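Local coordinates for periplasmic branched-chain amino acid-binding protein (Burkholderia mallei, PDB 3I09), which probably binds branched-chain amino acids or related small carboxylates in the periplasm for an ABC transporter, and here holds acetoacetic acid, at residues Q197-A202 with M224-L229; T142-T147 with G173-P178; Y116-A121 with K304-L309; V90-K95 with Q112-T117. All coordinates share one frame; numbering follows the deposited sequence. Where two conformers were deposited one is given.

Contact 1. Residues Q197-A202 with M224-L229; sequences QILGLA and MKLAAL
Leu199 bonds to both Lys225 and Ala227 where strands 198-202 and 225-228 run parallel, their short axes turned 24° against each other. Its N donates to Lys225 O at 2.9 Å, and its O accepts from Ala227 N over 2.8 Å in an almost straight bond (177° at the hydrogen). Lys225 N to Gln197 O and Leu201 N to Ala227 O extend the ladder on each side, before it weakens at Leu229 N, which lies 3.5 Å from Leu201 O.

Leu199 and Leu226 share one face of the sheet and lie side by side, pointing the same way, with their CD2 methyls 3.7 Å apart. The terminal CE of Met224, a selenomethionine, comes to 3.9 Å from Leu199 CB, brought round by a bend at the last torsion (chi3 90°). Helix 185-193 touches Leu199 on this face, while Ile212 of helix 205-217 touches both Leu201 and Leu226.

On the other face the branch CG2 of Ile198 meets Ala227 CB at 3.6 Å, and Trp143 of the next strand touches both residues. The other arm of Ile198, CD1, crosses the root of Lys225 and lies 3.9 Å from its CB; the extended lysine then leads its amine away from strand 198-202. Where the ladder weakens, Leu229 lays CB and CD1 against the carbonyl of Leu201, CB 3.4 Å from Leu201 O.

The chemistry thus splits: backbone bonds join the two strands of the beta-alpha-beta unit 198-202, 205-217, 225-228, and apolar side chains pack them, strand 225-228 being outermost in the sheet.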
# COMPACT_ATOMS: atom_id res chain seq x y z
N GLN A 197 -2.45 -10.65 24.50
CA GLN A 197 -1.32 -9.74 24.70
C GLN A 197 -1.29 -8.62 23.64
O GLN A 197 -0.97 -7.47 23.94
CB GLN A 197 0.02 -10.50 24.62
CG GLN A 197 0.29 -11.42 25.78
CD GLN A 197 1.43 -12.40 25.52
OE1 GLN A 197 1.47 -13.03 24.48
NE2 GLN A 197 2.36 -12.53 26.49
N ILE A 198 -1.64 -8.98 22.41
CA ILE A 198 -1.53 -8.09 21.26
C ILE A 198 -2.92 -7.87 20.64
O ILE A 198 -3.65 -8.84 20.38
CB ILE A 198 -0.61 -8.72 20.18
CG1 ILE A 198 0.76 -9.13 20.77
CG2 ILE A 198 -0.47 -7.79 18.95
CD1 ILE A 198 1.56 -7.96 21.43
N LEU A 199 -3.26 -6.60 20.40
CA LEU A 199 -4.39 -6.20 19.56
C LEU A 199 -3.88 -5.87 18.18
O LEU A 199 -3.17 -4.86 17.99
CB LEU A 199 -5.12 -4.99 20.16
CG LEU A 199 -6.35 -4.43 19.42
CD1 LEU A 199 -7.43 -5.48 19.33
CD2 LEU A 199 -6.92 -3.21 20.13
N GLY A 200 -4.19 -6.72 17.22
CA GLY A 200 -3.72 -6.56 15.84
C GLY A 200 -4.74 -5.71 15.12
O GLY A 200 -5.92 -6.05 15.05
N LEU A 201 -4.29 -4.56 14.64
CA LEU A 201 -5.13 -3.63 13.89
C LEU A 201 -5.09 -3.94 12.41
O LEU A 201 -4.18 -3.49 11.69
CB LEU A 201 -4.62 -2.22 14.13
CG LEU A 201 -4.67 -1.79 15.59
CD1 LEU A 201 -4.01 -0.42 15.77
CD2 LEU A 201 -6.11 -1.80 16.12
N ALA A 202 -6.02 -4.79 11.96
CA ALA A 202 -6.10 -5.19 10.56
C ALA A 202 -7.01 -4.20 9.85
O ALA A 202 -8.11 -4.52 9.38
CB ALA A 202 -6.65 -6.66 10.43
N MSE A 224 -3.03 -4.24 26.84
CA MSE A 224 -2.70 -4.88 25.55
C MSE A 224 -1.70 -3.95 24.81
O MSE A 224 -1.76 -2.73 24.94
CB MSE A 224 -3.96 -5.08 24.66
CG MSE A 224 -5.19 -5.77 25.27
SE MSE A 224 -6.59 -5.73 23.98
CE MSE A 224 -6.23 -7.43 23.03
N LYS A 225 -0.78 -4.54 24.06
CA LYS A 225 0.02 -3.80 23.11
C LYS A 225 -0.70 -3.75 21.74
O LYS A 225 -1.25 -4.76 21.29
CB LYS A 225 1.40 -4.43 22.96
CG LYS A 225 2.38 -4.11 24.09
CD LYS A 225 3.84 -4.25 23.62
CE LYS A 225 4.88 -3.82 24.69
NZ LYS A 225 6.28 -3.78 24.09
N LEU A 226 -0.68 -2.60 21.08
CA LEU A 226 -1.26 -2.49 19.74
C LEU A 226 -0.23 -2.89 18.71
O LEU A 226 0.92 -2.53 18.84
CB LEU A 226 -1.72 -1.06 19.46
CG LEU A 226 -2.64 -0.41 20.48
CD1 LEU A 226 -2.98 1.04 20.07
CD2 LEU A 226 -3.89 -1.22 20.69
N ALA A 227 -0.63 -3.69 17.72
CA ALA A 227 0.19 -3.95 16.56
C ALA A 227 -0.51 -3.26 15.39
O ALA A 227 -1.57 -3.69 14.93
CB ALA A 227 0.34 -5.43 16.32
N ALA A 228 0.07 -2.16 14.94
CA ALA A 228 -0.49 -1.39 13.84
C ALA A 228 0.05 -2.05 12.58
O ALA A 228 1.18 -1.82 12.15
CB ALA A 228 -0.09 0.07 13.96
N LEU A 229 -0.77 -2.90 11.98
CA LEU A 229 -0.30 -3.72 10.88
C LEU A 229 -0.15 -2.93 9.57
O LEU A 229 0.58 -3.35 8.67
CB LEU A 229 -1.25 -4.91 10.71
CG LEU A 229 -1.29 -5.85 11.90
CD1 LEU A 229 -2.49 -6.86 11.75
CD2 LEU A 229 0.02 -6.62 12.07

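Contact 2. Residues T142-T147 with G173-P178; sequences TWFFLT and GEVRHP
Phe144 lays one face of its ring over the backbone of Gly173, whose carbonyl carbon stands 3.4 Å above the ring plane, displaced toward the rim, with Glu174 N beside it at a similar height. Gly173 has no side chain, so the ring can come down directly on its mainchain. With CG anti to the backbone N (chi1 -167°), the Phe144 ring starts out toward the neighbouring strand; its edge, at CE1, then meets Val175 CG1 in the ring plane at 3.8 Å. The same methyl is 3.7 Å from CD1 of Leu146, which lies alongside Val175 and points the same way. Beyond it His177 crosses Leu146 at about a right angle, its CD2 3.7 Å from Leu146 CD1. Helix 185-193 covers this tightly packed face, and Phe184 meets the His177 ring edge to face.

Beneath the side chains runs a regular parallel ladder, from Phe145 N bonded to Gly173 O, through Val175 N to Phe145 O (2.8 Å) and Thr147 N to Val175 O, to His177 N bonded to Thr147 O. It pairs the first and last strands of a beta-alpha-beta crossover, 142-148 and 170-177, whose connection is helix 151-166; strand 170-177 is outermost in its sheet. Gly173 N, buried here, has no hydrogen-bond partner in the model.

The opposite face is looser. The side chains of Phe145 and Glu174 meet only CB to CB, at 4.0 Å, and the Phe145 ring leads away. Thr147 gives its hydroxyl to a hydrogen bond with Glu157. Arg176 is exposed; its NH1 forms a salt bridge with Asp149.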
# COMPACT_ATOMS: atom_id res chain seq x y z
N THR A 142 0.07 -14.05 22.10
CA THR A 142 -1.40 -14.14 21.96
C THR A 142 -2.02 -12.88 21.35
O THR A 142 -1.72 -11.77 21.80
CB THR A 142 -2.16 -14.51 23.25
OG1 THR A 142 -2.05 -13.47 24.22
CG2 THR A 142 -1.63 -15.80 23.83
N TRP A 143 -2.90 -13.10 20.37
CA TRP A 143 -3.46 -12.04 19.50
C TRP A 143 -4.97 -12.04 19.44
O TRP A 143 -5.60 -13.10 19.40
CB TRP A 143 -2.96 -12.16 18.06
CG TRP A 143 -1.52 -11.84 17.87
CD1 TRP A 143 -0.46 -12.46 18.46
CD2 TRP A 143 -0.96 -10.82 17.03
NE1 TRP A 143 0.72 -11.91 18.06
CE2 TRP A 143 0.45 -10.90 17.17
CE3 TRP A 143 -1.50 -9.86 16.17
CZ2 TRP A 143 1.32 -10.04 16.49
CZ3 TRP A 143 -0.64 -9.02 15.50
CH2 TRP A 143 0.75 -9.11 15.67
N PHE A 144 -5.53 -10.82 19.39
CA PHE A 144 -6.94 -10.60 19.06
C PHE A 144 -6.96 -9.55 17.96
O PHE A 144 -6.27 -8.52 18.04
CB PHE A 144 -7.75 -10.13 20.28
CG PHE A 144 -9.25 -10.18 20.08
CD1 PHE A 144 -9.93 -9.10 19.53
CD2 PHE A 144 -9.99 -11.31 20.44
CE1 PHE A 144 -11.31 -9.15 19.35
CE2 PHE A 144 -11.37 -11.36 20.27
CZ PHE A 144 -12.02 -10.28 19.72
N PHE A 145 -7.72 -9.81 16.89
CA PHE A 145 -7.75 -8.87 15.75
C PHE A 145 -8.96 -7.94 15.78
O PHE A 145 -10.11 -8.36 16.10
CB PHE A 145 -7.69 -9.60 14.41
CG PHE A 145 -6.37 -10.26 14.15
CD1 PHE A 145 -5.34 -9.54 13.59
CD2 PHE A 145 -6.14 -11.58 14.50
CE1 PHE A 145 -4.10 -10.11 13.38
CE2 PHE A 145 -4.90 -12.18 14.27
CZ PHE A 145 -3.88 -11.44 13.71
N LEU A 146 -8.69 -6.67 15.44
CA LEU A 146 -9.74 -5.71 15.09
C LEU A 146 -9.61 -5.55 13.58
O LEU A 146 -8.61 -5.03 13.08
CB LEU A 146 -9.51 -4.38 15.79
CG LEU A 146 -10.46 -3.22 15.51
CD1 LEU A 146 -11.91 -3.57 15.91
CD2 LEU A 146 -10.01 -1.95 16.26
N THR A 147 -10.63 -5.96 12.84
CA THR A 147 -10.48 -6.16 11.40
C THR A 147 -11.52 -5.37 10.62
O THR A 147 -12.74 -5.55 10.82
CB THR A 147 -10.65 -7.65 11.07
OG1 THR A 147 -9.66 -8.40 11.81
CG2 THR A 147 -10.55 -7.93 9.56
N GLY A 173 -9.14 -14.62 18.88
CA GLY A 173 -10.37 -14.19 18.27
C GLY A 173 -10.17 -12.98 17.38
O GLY A 173 -9.05 -12.48 17.19
N GLU A 174 -11.29 -12.51 16.83
CA GLU A 174 -11.34 -11.31 16.03
C GLU A 174 -12.69 -10.62 16.21
O GLU A 174 -13.69 -11.28 16.56
CB GLU A 174 -11.10 -11.67 14.56
CG GLU A 174 -12.21 -12.49 13.88
CD GLU A 174 -13.04 -11.64 12.91
OE1 GLU A 174 -12.81 -11.73 11.68
OE2 GLU A 174 -13.92 -10.88 13.38
N VAL A 175 -12.74 -9.31 15.96
CA VAL A 175 -13.99 -8.57 15.87
C VAL A 175 -13.91 -7.68 14.63
O VAL A 175 -12.87 -7.11 14.34
CB VAL A 175 -14.32 -7.73 17.14
CG1 VAL A 175 -13.28 -6.62 17.40
CG2 VAL A 175 -15.73 -7.14 17.02
N ARG A 176 -15.00 -7.62 13.86
CA ARG A 176 -15.05 -6.83 12.61
C ARG A 176 -15.66 -5.49 12.87
O ARG A 176 -16.49 -5.33 13.81
CB ARG A 176 -15.94 -7.50 11.59
CG ARG A 176 -15.51 -8.86 11.22
CD ARG A 176 -14.84 -8.93 9.92
NE ARG A 176 -14.67 -10.34 9.56
CZ ARG A 176 -15.42 -11.02 8.72
NH1 ARG A 176 -16.41 -10.45 8.05
NH2 ARG A 176 -15.12 -12.29 8.51
N HIS A 177 -15.19 -4.50 12.10
CA HIS A 177 -15.78 -3.20 12.12
C HIS A 177 -16.02 -2.75 10.69
O HIS A 177 -15.27 -3.15 9.82
CB HIS A 177 -14.92 -2.19 12.88
CG HIS A 177 -13.59 -1.86 12.23
ND1 HIS A 177 -13.47 -0.90 11.25
CD2 HIS A 177 -12.34 -2.34 12.45
CE1 HIS A 177 -12.19 -0.81 10.89
NE2 HIS A 177 -11.49 -1.65 11.62
N PRO A 178 -17.04 -1.92 10.46
CA PRO A 178 -17.24 -1.37 9.15
C PRO A 178 -16.09 -0.44 8.75
O PRO A 178 -15.47 0.20 9.60
CB PRO A 178 -18.55 -0.58 9.29
CG PRO A 178 -18.65 -0.24 10.75
CD PRO A 178 -18.03 -1.42 11.43

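Contact 3. Residues Y116-A121 with K304-L309; sequences YTVHYA and KVMAQL
Met306, a selenomethionine, is the residue of helix 302-309 that carries most of this contact, and its CB is directed toward Tyr116 and strand 117-119. Its CG comes first, lying 4.0 Å from CD1 of the Tyr116 ring; the two side chains cross obliquely. A bend at chi2 (-49°) then sets SE 3.9 Å from Tyr116 CA, and a second at chi3 (-55°) turns CE toward Val118. This methyl ends against CG2 of Val118, with Met306 CE 4.0 Å from it, the two side chains running past each other in opposite directions. The hydroxyl of Tyr116 is bonded to Asp303, just ahead of this helical segment, so the tyrosine is tied to the same helix by a polar link as well.

One turn further on, Leu309 also faces the strand. It adds a single light touch, CD1 to Val118 CG2 at 4.4 Å, and both residues continue onto Ile323 of strand 320-323.

No hydrogen bond joins the two segments: the contact is buried, and its side-chain pairs are apolar, with the strand and helix axes 10.7 Å apart and inclined by 32°. Strand 117-119 is the outermost of the six-stranded sheet. Helix 302-309, from late in the chain, packs against the face of the sheet carrying Val118, at its last strand, an alpha/beta layering within one lobe of a type I periplasmic binding protein.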
# COMPACT_ATOMS: atom_id res chain seq x y z
N TYR A 116 -1.78 -9.04 -16.50
CA TYR A 116 -1.75 -7.61 -16.75
C TYR A 116 -1.64 -6.75 -15.49
O TYR A 116 -1.80 -5.53 -15.58
CB TYR A 116 -3.03 -7.21 -17.54
CG TYR A 116 -3.06 -7.92 -18.87
CD1 TYR A 116 -2.31 -7.43 -19.95
CD2 TYR A 116 -3.72 -9.11 -19.03
CE1 TYR A 116 -2.28 -8.11 -21.16
CE2 TYR A 116 -3.70 -9.78 -20.26
CZ TYR A 116 -2.97 -9.28 -21.29
OH TYR A 116 -2.94 -9.96 -22.50
N THR A 117 -1.35 -7.39 -14.34
CA THR A 117 -1.38 -6.72 -13.04
C THR A 117 0.01 -6.59 -12.46
O THR A 117 0.77 -7.55 -12.48
CB THR A 117 -2.26 -7.51 -12.09
OG1 THR A 117 -3.58 -7.62 -12.67
CG2 THR A 117 -2.30 -6.85 -10.67
N VAL A 118 0.33 -5.42 -11.94
CA VAL A 118 1.53 -5.22 -11.17
C VAL A 118 1.10 -4.70 -9.80
O VAL A 118 0.32 -3.74 -9.72
CB VAL A 118 2.45 -4.20 -11.85
CG1 VAL A 118 3.70 -3.93 -10.98
CG2 VAL A 118 2.84 -4.72 -13.23
N HIS A 119 1.64 -5.31 -8.73
CA HIS A 119 1.38 -4.85 -7.37
C HIS A 119 2.68 -4.24 -6.88
O HIS A 119 3.66 -4.93 -6.62
CB HIS A 119 0.86 -6.00 -6.48
CG HIS A 119 0.07 -5.52 -5.28
ND1 HIS A 119 -0.37 -6.38 -4.30
CD2 HIS A 119 -0.43 -4.30 -4.96
CE1 HIS A 119 -1.04 -5.70 -3.39
NE2 HIS A 119 -1.10 -4.44 -3.76
N TYR A 120 2.69 -2.91 -6.80
CA TYR A 120 3.94 -2.18 -6.86
C TYR A 120 4.63 -1.87 -5.53
O TYR A 120 5.87 -1.92 -5.47
CB TYR A 120 3.78 -0.88 -7.65
CG TYR A 120 5.08 -0.27 -8.16
CD1 TYR A 120 5.60 -0.64 -9.40
CD2 TYR A 120 5.73 0.76 -7.45
CE1 TYR A 120 6.75 -0.04 -9.91
CE2 TYR A 120 6.91 1.35 -7.94
CZ TYR A 120 7.40 0.95 -9.19
OH TYR A 120 8.55 1.50 -9.70
N ALA A 121 3.86 -1.51 -4.51
CA ALA A 121 4.43 -0.89 -3.29
C ALA A 121 4.56 -1.77 -2.06
O ALA A 121 5.60 -1.76 -1.38
CB ALA A 121 3.67 0.39 -2.94
N LYS A 304 3.31 -6.21 -25.22
CA LYS A 304 4.67 -5.71 -25.33
C LYS A 304 5.11 -4.98 -24.07
O LYS A 304 6.22 -5.16 -23.63
CB LYS A 304 4.83 -4.78 -26.53
CG LYS A 304 4.64 -5.51 -27.87
CD LYS A 304 4.75 -4.55 -29.04
CE LYS A 304 4.63 -5.32 -30.34
NZ LYS A 304 4.84 -4.42 -31.51
N VAL A 305 4.23 -4.15 -23.50
CA VAL A 305 4.58 -3.38 -22.28
C VAL A 305 4.76 -4.34 -21.10
O VAL A 305 5.74 -4.21 -20.35
CB VAL A 305 3.53 -2.27 -21.98
CG1 VAL A 305 3.83 -1.63 -20.62
CG2 VAL A 305 3.55 -1.22 -23.12
N MSE A 306 3.89 -5.33 -20.96
CA MSE A 306 4.02 -6.29 -19.86
C MSE A 306 5.34 -7.06 -19.97
O MSE A 306 6.03 -7.24 -18.95
CB MSE A 306 2.83 -7.28 -19.78
CG MSE A 306 1.52 -6.72 -19.25
SE MSE A 306 1.54 -5.71 -17.62
CE MSE A 306 2.40 -6.98 -16.46
N ALA A 307 5.72 -7.44 -21.19
CA ALA A 307 7.00 -8.13 -21.41
C ALA A 307 8.19 -7.23 -21.01
O ALA A 307 9.12 -7.70 -20.33
CB ALA A 307 7.15 -8.63 -22.87
N GLN A 308 8.13 -5.95 -21.36
CA GLN A 308 9.16 -4.99 -20.91
C GLN A 308 9.14 -4.88 -19.39
O GLN A 308 10.20 -4.93 -18.78
CB GLN A 308 8.99 -3.58 -21.49
CG GLN A 308 9.39 -3.42 -22.93
CD GLN A 308 10.90 -3.57 -23.15
OE1 GLN A 308 11.73 -3.40 -22.23
NE2 GLN A 308 11.26 -3.85 -24.37
N LEU A 309 7.96 -4.71 -18.79
CA LEU A 309 7.89 -4.57 -17.34
C LEU A 309 8.52 -5.75 -16.61
O LEU A 309 9.16 -5.58 -15.56
CB LEU A 309 6.45 -4.33 -16.87
CG LEU A 309 5.87 -2.95 -17.16
CD1 LEU A 309 4.34 -2.97 -16.95
CD2 LEU A 309 6.54 -1.85 -16.31

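Contact 4. Residues V90-K95 with Q112-T117; sequences VAAEKK and QCTPYT
Lys95 takes a positive phi (58°) just as helix 81-94 ends, and Tyr116 sets its CG anti to its own carbonyl carbon (chi1 -62°); between them these torsions bring the lysine backbone over the tyrosine ring. Lys95 CA stands over the centre of one face, 3.8 Å from the centroid and only 4° off the ring normal, a clear CH-pi contact. From there the extended lysine chain crosses the ring obliquely toward the hydroxyl, and CD reaches Tyr116 OH at 3.6 Å. Beyond the ring a water accepts from Lys95 NZ at 3.0 Å and makes a weak bond to Tyr116 OH at 3.4 Å; the stronger partner of that hydroxyl is Asp303.

The positive phi belongs to a Schellman motif in which Lys95 is the C-prime residue: its N turns back, weakly, to Ala92 O, and the N of the next residue bonds to Ala91 O. One turn earlier, Ala92 CB rests on Thr114 CG2 at 3.7 Å.

On the loop side the tyrosine is steadied by its neighbours. Thr114 OG1 accepts from Tyr116 N at 2.9 Å, an ST turn, and itself donates to Thr117 OG1 over 2.7 Å, two bonds within a type I turn from Thr114 to Thr117; Thr117 OG1 is also bonded to Asn88 of the helix.

Cys113, just before the turn, is joined by a disulfide to Cys371, so the C-terminal tail is fastened to this loop. The contact sits where helix 81-94 ends, beside the loop entering strand 117-119, with Tyr98 of strand 97-100 touching both Ala91 and Thr117.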
# COMPACT_ATOMS: atom_id res chain seq x y z
N VAL A 90 -11.57 -5.88 -14.47
CA VAL A 90 -11.78 -5.13 -15.70
C VAL A 90 -10.50 -5.07 -16.53
O VAL A 90 -10.52 -5.35 -17.72
CB VAL A 90 -12.26 -3.70 -15.41
CG1 VAL A 90 -12.38 -2.94 -16.71
CG2 VAL A 90 -13.61 -3.74 -14.64
N ALA A 91 -9.38 -4.76 -15.90
CA ALA A 91 -8.09 -4.74 -16.61
C ALA A 91 -7.74 -6.10 -17.23
O ALA A 91 -7.28 -6.16 -18.36
CB ALA A 91 -6.94 -4.28 -15.68
N ALA A 92 -7.98 -7.18 -16.51
CA ALA A 92 -7.64 -8.51 -17.04
C ALA A 92 -8.50 -8.85 -18.24
O ALA A 92 -8.02 -9.35 -19.27
CB ALA A 92 -7.77 -9.58 -15.95
N GLU A 93 -9.79 -8.56 -18.13
CA GLU A 93 -10.75 -8.83 -19.22
C GLU A 93 -10.40 -8.04 -20.50
O GLU A 93 -10.51 -8.54 -21.60
CB GLU A 93 -12.16 -8.42 -18.79
CG GLU A 93 -12.82 -9.38 -17.83
CD GLU A 93 -14.06 -8.80 -17.11
OE1 GLU A 93 -14.49 -7.65 -17.40
OE2 GLU A 93 -14.58 -9.51 -16.21
N LYS A 94 -10.05 -6.76 -20.33
CA LYS A 94 -9.77 -5.88 -21.47
C LYS A 94 -8.30 -5.93 -21.92
O LYS A 94 -7.94 -5.28 -22.91
CB LYS A 94 -10.13 -4.43 -21.13
CG LYS A 94 -11.61 -4.20 -20.72
CD LYS A 94 -12.56 -4.71 -21.71
CE LYS A 94 -14.02 -4.40 -21.29
NZ LYS A 94 -14.59 -3.52 -22.27
N LYS A 95 -7.48 -6.68 -21.18
CA LYS A 95 -6.04 -6.82 -21.48
C LYS A 95 -5.34 -5.45 -21.48
O LYS A 95 -4.76 -5.00 -22.48
CB LYS A 95 -5.84 -7.58 -22.80
CG LYS A 95 -6.46 -8.99 -22.74
CD LYS A 95 -6.20 -9.82 -24.01
CE LYS A 95 -6.28 -11.32 -23.67
NZ LYS A 95 -5.71 -12.20 -24.75
N GLN A 112 -6.38 -13.91 -7.38
CA GLN A 112 -6.85 -13.08 -8.48
C GLN A 112 -5.71 -12.50 -9.31
O GLN A 112 -5.85 -11.43 -9.91
CB GLN A 112 -7.80 -12.00 -7.95
CG GLN A 112 -9.05 -12.66 -7.33
CD GLN A 112 -10.09 -11.70 -6.77
OE1 GLN A 112 -10.60 -11.90 -5.64
NE2 GLN A 112 -10.44 -10.69 -7.53
N CYS A 113 -4.61 -13.25 -9.42
CA CYS A 113 -3.49 -12.80 -10.22
C CYS A 113 -3.87 -12.79 -11.69
O CYS A 113 -4.76 -13.54 -12.14
CB CYS A 113 -2.26 -13.66 -9.96
SG CYS A 113 -2.38 -15.31 -10.67
N THR A 114 -3.28 -11.87 -12.44
CA THR A 114 -3.55 -11.75 -13.87
C THR A 114 -2.22 -11.47 -14.57
O THR A 114 -1.28 -11.04 -13.93
CB THR A 114 -4.59 -10.64 -14.22
OG1 THR A 114 -3.94 -9.44 -14.63
CG2 THR A 114 -5.57 -10.31 -13.04
N PRO A 115 -2.17 -11.68 -15.86
CA PRO A 115 -1.01 -11.35 -16.65
C PRO A 115 -0.83 -9.87 -16.93
O PRO A 115 0.19 -9.51 -17.51
CB PRO A 115 -1.27 -12.05 -17.99
CG PRO A 115 -2.44 -12.90 -17.78
CD PRO A 115 -3.23 -12.26 -16.70
N TYR A 116 -1.78 -9.04 -16.50
CA TYR A 116 -1.75 -7.61 -16.75
C TYR A 116 -1.64 -6.75 -15.49
O TYR A 116 -1.80 -5.53 -15.58
CB TYR A 116 -3.03 -7.21 -17.54
CG TYR A 116 -3.06 -7.92 -18.87
CD1 TYR A 116 -2.31 -7.43 -19.95
CD2 TYR A 116 -3.72 -9.11 -19.03
CE1 TYR A 116 -2.28 -8.11 -21.16
CE2 TYR A 116 -3.70 -9.78 -20.26
CZ TYR A 116 -2.97 -9.28 -21.29
OH TYR A 116 -2.94 -9.96 -22.50
N THR A 117 -1.35 -7.39 -14.34
CA THR A 117 -1.38 -6.72 -13.04
C THR A 117 0.01 -6.59 -12.46
O THR A 117 0.77 -7.55 -12.48
CB THR A 117 -2.26 -7.51 -12.09
OG1 THR A 117 -3.58 -7.62 -12.67
CG2 THR A 117 -2.30 -6.85 -10.67
O HOH W 1 -2.85 -11.67 -25.49

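From the N terminus, contact 4 comes first, closing the excursion from the end of helix 81-94 through strand 97-100 to the loop before strand 117-119. Contact 3 opens on that same stretch, sharing Tyr116 and Thr117, and closes only at 304-309, so its long loop encloses the other two. Within it contact 2 closes a beta-alpha-beta unit at 173-178, and contact 1 follows in series with a second one, closing at 224-229. Contacts 1 and 2 are neighbours in one four-stranded parallel sheet. Their centres lie 32 to 34 Å from those of contacts 3 and 4, at the 117-119 end of the six-stranded sheet; contact 1 lies across the chain's centre from both, contact 2 from contact 3.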